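Local coordinates for DUF269-containing protein (Cyanothece sp. ATCC 51142, PDB 3NJ2) that is of unknown function but belongs to the DUF269 family and is associated with nitrogen fixation in this cyanobacterium, at residues L90-A95 against F142-L147. Sequence-based numbering, arbitrary orientation.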
loop_
_atom_site.group_PDB
_atom_site.type_symbol
_atom_site.label_atom_id
_atom_site.label_comp_id
_atom_site.label_asym_id
_atom_site.label_seq_id
_atom_site.Cartn_x
_atom_site.Cartn_y
_atom_site.Cartn_z
ATOM N N LEU B 90 0.938 -5.107 10.401
ATOM C CA LEU B 90 1.955 -5.484 9.404
ATOM C C LEU B 90 2.436 -6.913 9.650
ATOM O O LEU B 90 2.482 -7.709 8.695
ATOM C CB LEU B 90 3.089 -4.478 9.489
ATOM C CG LEU B 90 4.033 -4.222 8.346
ATOM C CD1 LEU B 90 3.300 -4.136 7.003
ATOM C CD2 LEU B 90 4.654 -2.863 8.687
ATOM N N CYS B 91 2.612 -7.283 10.916
ATOM C CA CYS B 91 3.108 -8.624 11.203
ATOM C C CYS B 91 2.122 -9.720 10.899
ATOM O O CYS B 91 2.510 -10.796 10.371
ATOM C CB CYS B 91 3.572 -8.751 12.653
ATOM S SG CYS B 91 5.221 -7.902 12.926
ATOM N N TYR B 92 0.831 -9.442 11.102
ATOM C CA TYR B 92 -0.260 -10.330 10.695
ATOM C C TYR B 92 -0.218 -10.590 9.220
ATOM O O TYR B 92 -0.178 -11.787 8.761
ATOM C CB TYR B 92 -1.601 -9.690 11.122
ATOM C CG TYR B 92 -2.829 -10.469 10.780
ATOM C CD1 TYR B 92 -3.222 -11.601 11.549
ATOM C CD2 TYR B 92 -3.645 -10.072 9.739
ATOM C CE1 TYR B 92 -4.406 -12.319 11.268
ATOM C CE2 TYR B 92 -4.817 -10.738 9.501
ATOM C CZ TYR B 92 -5.175 -11.868 10.262
ATOM O OH TYR B 92 -6.315 -12.544 9.944
ATOM N N PHE B 93 -0.127 -9.531 8.421
ATOM C CA PHE B 93 -0.088 -9.735 6.965
ATOM C C PHE B 93 1.213 -10.346 6.474
ATOM O O PHE B 93 1.194 -11.068 5.477
ATOM C CB PHE B 93 -0.605 -8.503 6.195
ATOM C CG PHE B 93 -2.103 -8.317 6.406
ATOM C CD1 PHE B 93 -2.977 -9.110 5.664
ATOM C CD2 PHE B 93 -2.628 -7.338 7.323
ATOM C CE1 PHE B 93 -4.275 -8.996 5.920
ATOM C CE2 PHE B 93 -3.984 -7.258 7.585
ATOM C CZ PHE B 93 -4.811 -8.096 6.860
ATOM N N ARG B 94 2.331 -10.006 7.155
ATOM C CA ARG B 94 3.620 -10.673 6.797
ATOM C C ARG B 94 3.581 -12.139 7.136
ATOM O O ARG B 94 4.272 -12.967 6.425
ATOM C CB ARG B 94 4.752 -10.052 7.603
ATOM C CG ARG B 94 5.161 -8.632 7.012
ATOM C CD ARG B 94 6.003 -7.919 8.105
ATOM N NE ARG B 94 6.521 -6.667 7.555
ATOM C CZ ARG B 94 6.961 -5.635 8.286
ATOM N NH1 ARG B 94 6.917 -5.660 9.629
ATOM N NH2 ARG B 94 7.371 -4.550 7.659
ATOM N N ALA B 95 2.869 -12.504 8.174
ATOM C CA ALA B 95 2.753 -13.917 8.604
ATOM C C ALA B 95 1.978 -14.705 7.493
ATOM O O ALA B 95 2.342 -15.880 7.147
ATOM C CB ALA B 95 2.089 -13.968 9.942
ATOM N N PHE B 142 -7.766 -3.062 15.923
ATOM C CA PHE B 142 -7.341 -4.360 15.320
ATOM C C PHE B 142 -7.205 -5.376 16.429
ATOM O O PHE B 142 -6.529 -5.135 17.438
ATOM C CB PHE B 142 -6.022 -4.193 14.594
ATOM C CG PHE B 142 -5.586 -5.400 13.886
ATOM C CD1 PHE B 142 -6.227 -5.806 12.700
ATOM C CD2 PHE B 142 -4.575 -6.172 14.445
ATOM C CE1 PHE B 142 -5.786 -6.951 12.036
ATOM C CE2 PHE B 142 -4.113 -7.276 13.784
ATOM C CZ PHE B 142 -4.743 -7.710 12.641
ATOM N N GLY B 143 -7.762 -6.543 16.184
ATOM C CA GLY B 143 -7.680 -7.602 17.209
ATOM C C GLY B 143 -8.792 -8.623 17.017
ATOM O O GLY B 143 -9.670 -8.472 16.111
ATOM N N PHE B 144 -8.725 -9.699 17.830
ATOM C CA PHE B 144 -9.610 -10.850 17.684
ATOM C C PHE B 144 -10.154 -11.342 18.996
ATOM O O PHE B 144 -9.500 -11.197 20.026
ATOM C CB PHE B 144 -8.843 -12.006 17.006
ATOM C CG PHE B 144 -8.231 -11.628 15.641
ATOM C CD1 PHE B 144 -8.901 -11.904 14.462
ATOM C CD2 PHE B 144 -7.031 -10.881 15.584
ATOM C CE1 PHE B 144 -8.310 -11.483 13.225
ATOM C CE2 PHE B 144 -6.480 -10.432 14.343
ATOM C CZ PHE B 144 -7.123 -10.770 13.180
ATOM N N ASP B 145 -11.404 -11.825 18.990
ATOM C CA ASP B 145 -11.981 -12.275 20.275
ATOM C C ASP B 145 -11.218 -13.348 21.022
ATOM O O ASP B 145 -11.221 -13.367 22.232
ATOM C CB ASP B 145 -13.413 -12.785 20.129
ATOM C CG ASP B 145 -14.360 -11.735 19.561
ATOM O OD1 ASP B 145 -14.041 -10.513 19.587
ATOM O OD2 ASP B 145 -15.431 -12.196 19.064
ATOM N N THR B 146 -10.612 -14.276 20.277
ATOM C CA THR B 146 -9.984 -15.453 20.858
ATOM C C THR B 146 -8.861 -15.900 19.954
ATOM O O THR B 146 -8.737 -15.453 18.799
ATOM C CB THR B 146 -10.883 -16.668 20.856
ATOM O OG1 THR B 146 -11.218 -16.970 19.504
ATOM C CG2 THR B 146 -12.211 -16.475 21.657
ATOM N N LEU B 147 -7.958 -16.692 20.524
ATOM C CA LEU B 147 -6.864 -17.264 19.733
ATOM C C LEU B 147 -7.382 -18.041 18.543
ATOM O O LEU B 147 -6.795 -18.001 17.462
ATOM C CB LEU B 147 -5.995 -18.231 20.590
ATOM C CG LEU B 147 -5.012 -17.415 21.425
ATOM C CD1 LEU B 147 -4.624 -18.427 22.577
ATOM C CD2 LEU B 147 -3.840 -16.869 20.576
#
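Tyr92 reaches out from helix 83-104 to meet Phe142 and Phe144 of segment 142-147, in the loop that leads into helix 147-167, and the three rings form an aromatic cluster without any hydrogen bond between the two segments. The contact is buried, its centre about 4 Å from the centre of the chain. Phe142 comes down on one face of the tyrosine ring in an edge-to-face (T-shaped) pair, the planes at 70° and the centroids 5.5 Å apart. The touching atom is Phe142 CZ, which lies not over the ring centre but near the rim at the CB end, 3.8 Å from Tyr92 CG. Phe144 engages the other end of the tyrosine: Phe144 CZ lies 3.7 Å from Tyr92 CE1, and it also approaches the hydroxyl oxygen. The two planes meet at 36°, neither stacked nor edge-to-face. Phe142 thus touches the phenol near its root and Phe144 near its hydroxyl. The ring, with CG anti to the backbone N (chi1 180°), is carried out toward the loop, where its two ends meet different phenylalanines. Phe93, the next residue on the helix, turns a ring face to Tyr92 CD2 and places its own CD2 at the tyrosine's edge. Replacing Tyr92 by an alanine would probably open a gap between helix and loop, depriving Phe142 of the face it abuts and Phe144 of its aromatic neighbour. Both Tyr92 and Phe144 also pack on Leu150 and Gln153 of helix 147-167, Phe142 touches Tyr65, and Phe93 continues the apolar interior to Val110 and Val112 of strand 109-114.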